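PDB 7K46: aspartate carbamoyltransferase from Leishmania major, which probably catalyses the carbamoylation of aspartate by carbamoyl phosphate, an early step of de novo pyrimidine biosynthesis. Local coordinates for residues I26-L34 against L146-A154; D104-A115 against V126-G137. All coordinates share one frame; numbering follows the deposited sequence.

Interaction 1 (I26-L34 against L146-A154); sequences IDALIQLAL and LLDILTIHA
Behind Leu146 and Leu150, which press on helix 23-41, the Leu147 carbonyl oxygen is gripped twice: by Thr151 OG1 at 2.8 Å and by the helical N-H of Thr151, the two donors reaching it from opposite faces of its plane. The threonine hydroxyl is thus tied into helix 142-156, which leads from the carbamoyl-phosphate domain of the transcarbamoylase fold towards the aspartate-binding half. Segments 26-34 and 146-154 cross at -69°, their axes 10.2 Å apart at closest, and the join is largely apolar, with the His153 ring at one end and no hydrogen bond across it. At its centre Leu150, with CG anti to the backbone N (chi1 172°), turns both methyls to helix 23-41 and touches three side chains. CD2 meets Ala33 CB at 3.7 Å, while CD1 meets both Ile30 CG2 and Leu34 CD2, the leucine running past both in the opposite direction. Ile30 crosses Ile149 at about a right angle, CD1 3.8 Å from its CG2, while its own CG2 comes obliquely to the imidazole, 3.7 Å from His153 CD2. Towards Leu146, Ile26 adds CG1 against the CD2 methyl and CG2 against Ile149. Helix 174-186 also covers Ile26 and Ile149, and helix 309-326 packs on Leu147, Thr151 and Ala154. At the more open end, Leu34 CD1 stands at the edge of the His153 ring, and Leu34 CD2 touches Ala154 CB at 4.1 Å.

Interaction 2 (D104-A115 against V126-G137); sequences DSYSDVLVLRHA and VATHPIMNAGNG
A right-handed beta-alpha-beta crossover through helix 117-126 sets strand 131-133 parallel to strand 109-113, and the two segments embrace from the turns before the strands to the loops beyond them. In the entry turn, the Asp104 carboxylate serves both Thr128 and His129. Its OD2 accepts the Thr128 N-H at 2.8 Å and a water that also bonds to Val126 O. Its OD1 takes His129 ND1 at 2.8 Å, the bond lying in the imidazole plane but arriving 48° out of the carboxylate plane. This holds the ring's rotation and makes ND1 a proton-bearing nitrogen, while Ser107 O sits over the centre of one ring face. The strands then engage as the edge pair of the parallel sheet of the carbamoyl-phosphate domain: Leu110 N bonds to Pro130 O, Met132 N returns to Leu110 O, Leu112 N bonds to Met132 O at 3.0 Å, and Ala134 N closes on Leu112 O. Leu110, Leu112 and Ile131 share one face with Asn133; Ile131 and Asn133 meet helix 117-126 there, and Leu110 meets helix 96-104. Val111 and Met132 take the other face, where Val111 CG1, anti to its backbone N (chi1 -177°), reaches Ala134 CB at 3.7 Å. At the strand ends Asn133 OD1 accepts Gly135 N in an Asx turn, and further on Gly137 N bonds to Ala115 O. Arg113, salt-bridged through NE to Glu60 and packed against Ser62 and His141, bends at chi2 (86°) and sends NH1 to Ala134 O at 2.9 Å.

Overall arrangement
Along the chain, interaction 2 is nested inside the loop closed by interaction 1: strand 131-133 is followed by helix 142-156, which carries residues 146-154. The two contacts do not touch; their centres lie 23 Å apart and their nearest atoms about 9 Å. Interaction 1 sits deeper, about 11 Å from the centre of the chain, where the two domains meet, whereas interaction 2 lies about 17 Å out, with Asp108 salt-bridged to Arg75 of a second subunit. The loops after the strands of interaction 2 lie at their C-terminal ends, consistent with the place of the carbamoyl-phosphate pocket in this family; a 1,2-ethanediol, probably from the crystallisation liquor, lies about 4 Å from the His114 side chain.

Interaction 1 (I26-L34 against L146-A154)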
# COMPACT_ATOMS: atom_id res chain seq x y z
N ILE A 26 -0.21 -11.58 -30.08
CA ILE A 26 -0.51 -10.15 -29.96
C ILE A 26 -1.95 -9.87 -30.37
O ILE A 26 -2.68 -9.15 -29.68
CB ILE A 26 0.50 -9.33 -30.77
CG1 ILE A 26 1.91 -9.50 -30.18
CG2 ILE A 26 0.09 -7.85 -30.81
CD1 ILE A 26 3.02 -8.92 -31.05
N ASP A 27 -2.37 -10.44 -31.51
CA ASP A 27 -3.77 -10.33 -31.93
C ASP A 27 -4.71 -10.78 -30.81
O ASP A 27 -5.71 -10.13 -30.52
CB ASP A 27 -4.05 -11.20 -33.17
CG ASP A 27 -3.34 -10.72 -34.43
OD1 ASP A 27 -2.96 -9.54 -34.50
OD2 ASP A 27 -3.20 -11.54 -35.35
N ALA A 28 -4.39 -11.92 -30.19
CA ALA A 28 -5.27 -12.48 -29.17
C ALA A 28 -5.28 -11.60 -27.93
O ALA A 28 -6.34 -11.40 -27.31
CB ALA A 28 -4.83 -13.90 -28.82
N LEU A 29 -4.12 -11.06 -27.54
CA LEU A 29 -4.08 -10.16 -26.39
C LEU A 29 -4.83 -8.87 -26.67
O LEU A 29 -5.50 -8.32 -25.78
CB LEU A 29 -2.62 -9.86 -26.00
CG LEU A 29 -1.83 -10.96 -25.30
CD1 LEU A 29 -0.34 -10.63 -25.23
CD2 LEU A 29 -2.37 -11.19 -23.87
N ILE A 30 -4.72 -8.35 -27.89
CA ILE A 30 -5.48 -7.16 -28.25
C ILE A 30 -6.98 -7.41 -28.10
O ILE A 30 -7.70 -6.60 -27.50
CB ILE A 30 -5.12 -6.70 -29.67
CG1 ILE A 30 -3.73 -6.05 -29.67
CG2 ILE A 30 -6.17 -5.73 -30.20
CD1 ILE A 30 -3.22 -5.73 -31.09
N GLN A 31 -7.47 -8.53 -28.65
CA GLN A 31 -8.90 -8.80 -28.59
C GLN A 31 -9.37 -9.00 -27.15
O GLN A 31 -10.45 -8.54 -26.77
CB GLN A 31 -9.25 -10.03 -29.43
CG GLN A 31 -10.75 -10.24 -29.63
CD GLN A 31 -11.40 -9.06 -30.34
OE1 GLN A 31 -11.03 -8.73 -31.47
NE2 GLN A 31 -12.35 -8.41 -29.68
N LEU A 32 -8.55 -9.67 -26.33
CA LEU A 32 -8.93 -9.90 -24.94
C LEU A 32 -8.96 -8.59 -24.16
O LEU A 32 -9.88 -8.36 -23.37
CB LEU A 32 -7.95 -10.90 -24.29
CG LEU A 32 -8.13 -11.24 -22.80
CD1 LEU A 32 -9.54 -11.74 -22.53
CD2 LEU A 32 -7.09 -12.29 -22.35
N ALA A 33 -7.99 -7.71 -24.39
CA ALA A 33 -7.98 -6.42 -23.72
C ALA A 33 -9.21 -5.60 -24.10
O ALA A 33 -9.85 -4.99 -23.23
CB ALA A 33 -6.70 -5.65 -24.04
N LEU A 34 -9.57 -5.60 -25.38
CA LEU A 34 -10.74 -4.85 -25.81
C LEU A 34 -12.02 -5.45 -25.25
O LEU A 34 -12.94 -4.72 -24.87
CB LEU A 34 -10.80 -4.79 -27.34
CG LEU A 34 -9.69 -3.98 -28.00
CD1 LEU A 34 -9.81 -4.03 -29.53
CD2 LEU A 34 -9.71 -2.54 -27.51
N LEU A 146 3.35 -3.51 -25.77
CA LEU A 146 2.06 -4.11 -26.11
C LEU A 146 0.92 -3.11 -25.96
O LEU A 146 -0.01 -3.10 -26.78
CB LEU A 146 1.82 -5.34 -25.23
CG LEU A 146 2.72 -6.51 -25.65
CD1 LEU A 146 2.67 -7.58 -24.58
CD2 LEU A 146 2.27 -7.06 -26.98
N LEU A 147 0.96 -2.26 -24.93
CA LEU A 147 -0.08 -1.24 -24.83
C LEU A 147 0.03 -0.21 -25.95
O LEU A 147 -0.99 0.34 -26.38
CB LEU A 147 -0.03 -0.55 -23.45
CG LEU A 147 0.93 0.59 -23.14
CD1 LEU A 147 0.36 1.95 -23.56
CD2 LEU A 147 1.24 0.60 -21.63
N ASP A 148 1.25 0.10 -26.41
CA ASP A 148 1.40 1.00 -27.55
C ASP A 148 0.74 0.41 -28.79
O ASP A 148 0.05 1.11 -29.54
CB ASP A 148 2.88 1.30 -27.82
CG ASP A 148 3.54 2.15 -26.73
OD1 ASP A 148 2.84 2.73 -25.87
OD2 ASP A 148 4.79 2.22 -26.73
N ILE A 149 0.96 -0.89 -29.02
CA ILE A 149 0.34 -1.55 -30.17
C ILE A 149 -1.17 -1.55 -30.04
O ILE A 149 -1.90 -1.28 -31.01
CB ILE A 149 0.89 -2.98 -30.32
CG1 ILE A 149 2.36 -2.95 -30.73
CG2 ILE A 149 0.06 -3.77 -31.32
CD1 ILE A 149 2.95 -4.33 -30.75
N LEU A 150 -1.67 -1.89 -28.85
CA LEU A 150 -3.12 -1.86 -28.62
C LEU A 150 -3.70 -0.48 -28.89
O LEU A 150 -4.78 -0.36 -29.50
CB LEU A 150 -3.43 -2.28 -27.18
CG LEU A 150 -4.89 -2.12 -26.73
CD1 LEU A 150 -5.86 -2.91 -27.63
CD2 LEU A 150 -5.01 -2.56 -25.28
N THR A 151 -3.02 0.57 -28.45
CA THR A 151 -3.51 1.93 -28.66
C THR A 151 -3.66 2.23 -30.14
O THR A 151 -4.69 2.74 -30.58
CB THR A 151 -2.57 2.94 -28.00
OG1 THR A 151 -2.49 2.68 -26.58
CG2 THR A 151 -3.11 4.38 -28.19
N ILE A 152 -2.63 1.91 -30.93
CA ILE A 152 -2.72 2.14 -32.37
C ILE A 152 -3.90 1.37 -32.95
O ILE A 152 -4.74 1.93 -33.66
CB ILE A 152 -1.40 1.76 -33.06
CG1 ILE A 152 -0.26 2.63 -32.56
CG2 ILE A 152 -1.54 1.88 -34.58
CD1 ILE A 152 1.11 2.15 -32.99
N HIS A 153 -3.98 0.08 -32.62
CA HIS A 153 -5.04 -0.75 -33.20
C HIS A 153 -6.43 -0.25 -32.81
O HIS A 153 -7.34 -0.20 -33.64
CB HIS A 153 -4.87 -2.20 -32.75
CG HIS A 153 -5.93 -3.11 -33.29
ND1 HIS A 153 -5.77 -3.82 -34.46
CD2 HIS A 153 -7.18 -3.40 -32.84
CE1 HIS A 153 -6.87 -4.51 -34.71
NE2 HIS A 153 -7.74 -4.27 -33.74
N ALA A 154 -6.61 0.10 -31.54
CA ALA A 154 -7.92 0.54 -31.07
C ALA A 154 -8.29 1.91 -31.63
O ALA A 154 -9.46 2.16 -31.95
CB ALA A 154 -7.93 0.57 -29.54

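Interaction 2 (D104-A115 against V126-G137)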
# COMPACT_ATOMS: atom_id res chain seq x y z
N ASP A 104 8.18 -15.30 -3.45
CA ASP A 104 7.57 -16.55 -3.89
C ASP A 104 6.95 -17.34 -2.75
O ASP A 104 6.18 -18.28 -3.00
CB ASP A 104 8.60 -17.46 -4.58
CG ASP A 104 8.80 -17.14 -6.04
OD1 ASP A 104 7.85 -16.68 -6.71
OD2 ASP A 104 9.92 -17.36 -6.52
N SER A 105 7.31 -17.03 -1.51
CA SER A 105 6.74 -17.78 -0.40
C SER A 105 5.25 -17.51 -0.24
O SER A 105 4.53 -18.33 0.33
CB SER A 105 7.49 -17.45 0.89
OG SER A 105 7.15 -16.14 1.34
N TYR A 106 4.75 -16.39 -0.76
CA TYR A 106 3.34 -16.08 -0.57
C TYR A 106 2.64 -15.55 -1.81
O TYR A 106 1.42 -15.34 -1.75
CB TYR A 106 3.19 -15.07 0.60
CG TYR A 106 3.80 -13.74 0.27
CD1 TYR A 106 3.10 -12.81 -0.50
CD2 TYR A 106 5.10 -13.42 0.67
CE1 TYR A 106 3.65 -11.59 -0.85
CE2 TYR A 106 5.67 -12.19 0.32
CZ TYR A 106 4.93 -11.29 -0.45
OH TYR A 106 5.46 -10.07 -0.82
N SER A 107 3.34 -15.32 -2.93
CA SER A 107 2.79 -14.66 -4.11
C SER A 107 2.43 -15.66 -5.20
O SER A 107 2.96 -16.78 -5.26
CB SER A 107 3.79 -13.65 -4.70
OG SER A 107 4.18 -12.64 -3.78
N ASP A 108 1.54 -15.23 -6.10
CA ASP A 108 1.24 -15.94 -7.33
C ASP A 108 1.91 -15.32 -8.56
O ASP A 108 2.13 -16.02 -9.55
CB ASP A 108 -0.27 -15.97 -7.58
CG ASP A 108 -1.00 -16.75 -6.51
OD1 ASP A 108 -1.10 -18.00 -6.64
OD2 ASP A 108 -1.44 -16.12 -5.54
N VAL A 109 2.20 -14.03 -8.53
CA VAL A 109 2.85 -13.36 -9.65
C VAL A 109 3.70 -12.23 -9.08
O VAL A 109 3.31 -11.57 -8.11
CB VAL A 109 1.82 -12.85 -10.70
CG1 VAL A 109 0.87 -11.80 -10.10
CG2 VAL A 109 2.54 -12.29 -11.95
N LEU A 110 4.88 -12.04 -9.66
CA LEU A 110 5.78 -10.96 -9.28
C LEU A 110 5.85 -9.94 -10.41
O LEU A 110 5.71 -10.30 -11.58
CB LEU A 110 7.19 -11.49 -8.97
CG LEU A 110 7.33 -12.74 -8.08
CD1 LEU A 110 8.81 -12.96 -7.74
CD2 LEU A 110 6.53 -12.57 -6.82
N VAL A 111 6.05 -8.67 -10.06
CA VAL A 111 6.27 -7.60 -11.04
C VAL A 111 7.59 -6.93 -10.68
O VAL A 111 7.68 -6.29 -9.62
CB VAL A 111 5.12 -6.58 -11.07
CG1 VAL A 111 5.37 -5.52 -12.17
CG2 VAL A 111 3.76 -7.27 -11.28
N LEU A 112 8.59 -7.05 -11.55
CA LEU A 112 9.94 -6.55 -11.27
C LEU A 112 10.26 -5.32 -12.12
O LEU A 112 10.16 -5.36 -13.35
CB LEU A 112 11.00 -7.63 -11.52
CG LEU A 112 12.44 -7.14 -11.28
CD1 LEU A 112 12.68 -6.90 -9.78
CD2 LEU A 112 13.47 -8.11 -11.85
N ARG A 113 10.67 -4.25 -11.45
CA ARG A 113 11.18 -3.05 -12.10
C ARG A 113 12.58 -2.77 -11.55
O ARG A 113 12.74 -2.39 -10.38
CB ARG A 113 10.24 -1.87 -11.86
CG ARG A 113 10.76 -0.55 -12.38
CD ARG A 113 10.39 -0.36 -13.84
NE ARG A 113 10.82 0.95 -14.33
CZ ARG A 113 10.16 1.66 -15.24
NH1 ARG A 113 9.04 1.22 -15.78
NH2 ARG A 113 10.64 2.85 -15.61
N HIS A 114 13.58 -2.96 -12.40
CA HIS A 114 14.98 -2.77 -12.03
C HIS A 114 15.70 -2.26 -13.27
O HIS A 114 15.41 -2.72 -14.38
CB HIS A 114 15.61 -4.09 -11.56
CG HIS A 114 16.89 -3.93 -10.81
ND1 HIS A 114 18.05 -3.47 -11.40
CD2 HIS A 114 17.21 -4.19 -9.52
CE1 HIS A 114 19.02 -3.45 -10.50
NE2 HIS A 114 18.54 -3.88 -9.35
N ALA A 115 16.61 -1.30 -13.09
CA ALA A 115 17.29 -0.73 -14.25
C ALA A 115 18.19 -1.73 -14.96
O ALA A 115 18.42 -1.61 -16.17
CB ALA A 115 18.09 0.51 -13.85
N VAL A 126 15.81 -18.02 -9.99
CA VAL A 126 15.31 -18.67 -8.78
C VAL A 126 13.80 -18.60 -8.64
O VAL A 126 13.23 -19.35 -7.83
CB VAL A 126 15.98 -18.07 -7.52
CG1 VAL A 126 17.50 -18.26 -7.55
CG2 VAL A 126 15.58 -16.60 -7.33
N ALA A 127 13.09 -17.73 -9.37
CA ALA A 127 11.66 -17.57 -9.14
C ALA A 127 10.89 -18.84 -9.46
O ALA A 127 11.23 -19.57 -10.40
CB ALA A 127 11.12 -16.41 -9.98
N THR A 128 9.86 -19.12 -8.66
CA THR A 128 8.97 -20.24 -8.94
C THR A 128 7.60 -19.79 -9.43
O THR A 128 6.78 -20.63 -9.78
CB THR A 128 8.79 -21.13 -7.70
OG1 THR A 128 8.19 -20.36 -6.66
CG2 THR A 128 10.15 -21.67 -7.22
N HIS A 129 7.33 -18.49 -9.46
CA HIS A 129 6.10 -17.96 -10.02
C HIS A 129 6.46 -17.01 -11.16
O HIS A 129 7.60 -16.56 -11.27
CB HIS A 129 5.28 -17.22 -8.95
CG HIS A 129 4.80 -18.11 -7.84
ND1 HIS A 129 5.48 -18.24 -6.65
CD2 HIS A 129 3.75 -18.96 -7.78
CE1 HIS A 129 4.85 -19.11 -5.88
NE2 HIS A 129 3.80 -19.56 -6.54
N PRO A 130 5.51 -16.72 -12.05
CA PRO A 130 5.81 -15.84 -13.19
C PRO A 130 6.23 -14.45 -12.73
O PRO A 130 5.68 -13.89 -11.77
CB PRO A 130 4.49 -15.80 -13.96
CG PRO A 130 3.85 -17.14 -13.64
CD PRO A 130 4.18 -17.35 -12.19
N ILE A 131 7.21 -13.89 -13.44
CA ILE A 131 7.66 -12.52 -13.25
C ILE A 131 7.23 -11.70 -14.46
O ILE A 131 7.50 -12.09 -15.60
CB ILE A 131 9.19 -12.43 -13.07
CG1 ILE A 131 9.64 -13.19 -11.83
CG2 ILE A 131 9.65 -10.96 -13.01
CD1 ILE A 131 11.15 -13.31 -11.74
N MET A 132 6.57 -10.57 -14.21
CA MET A 132 6.27 -9.59 -15.24
C MET A 132 7.36 -8.53 -15.23
O MET A 132 7.55 -7.84 -14.22
CB MET A 132 4.90 -8.94 -14.99
CG MET A 132 3.72 -9.88 -14.77
SD MET A 132 3.27 -10.86 -16.22
CE MET A 132 4.06 -12.41 -15.82
N ASN A 133 8.09 -8.41 -16.33
CA ASN A 133 9.11 -7.37 -16.42
C ASN A 133 8.43 -6.02 -16.66
O ASN A 133 7.80 -5.80 -17.70
CB ASN A 133 10.10 -7.72 -17.53
CG ASN A 133 11.05 -6.58 -17.84
OD1 ASN A 133 11.25 -5.68 -17.02
ND2 ASN A 133 11.65 -6.62 -19.03
N ALA A 134 8.55 -5.11 -15.69
CA ALA A 134 7.92 -3.80 -15.76
C ALA A 134 8.82 -2.73 -16.39
O ALA A 134 8.47 -1.54 -16.34
CB ALA A 134 7.48 -3.36 -14.36
N GLY A 135 9.94 -3.11 -16.99
CA GLY A 135 10.80 -2.16 -17.68
C GLY A 135 12.22 -2.19 -17.15
O GLY A 135 12.42 -2.28 -15.94
N ASN A 136 13.23 -2.13 -18.03
CA ASN A 136 14.60 -2.02 -17.56
C ASN A 136 15.40 -1.14 -18.52
O ASN A 136 14.88 -0.66 -19.54
CB ASN A 136 15.24 -3.41 -17.36
CG ASN A 136 15.33 -4.24 -18.64
OD1 ASN A 136 15.47 -3.72 -19.75
ND2 ASN A 136 15.28 -5.56 -18.47
N GLY A 137 16.67 -0.90 -18.17
CA GLY A 137 17.54 -0.02 -18.92
C GLY A 137 18.03 -0.60 -20.24
O GLY A 137 18.62 0.15 -21.03
O HOH W 1 11.89 -18.75 -5.44
O HOH W 2 12.96 -4.70 -14.68
O HOH W 3 15.47 -6.04 -15.25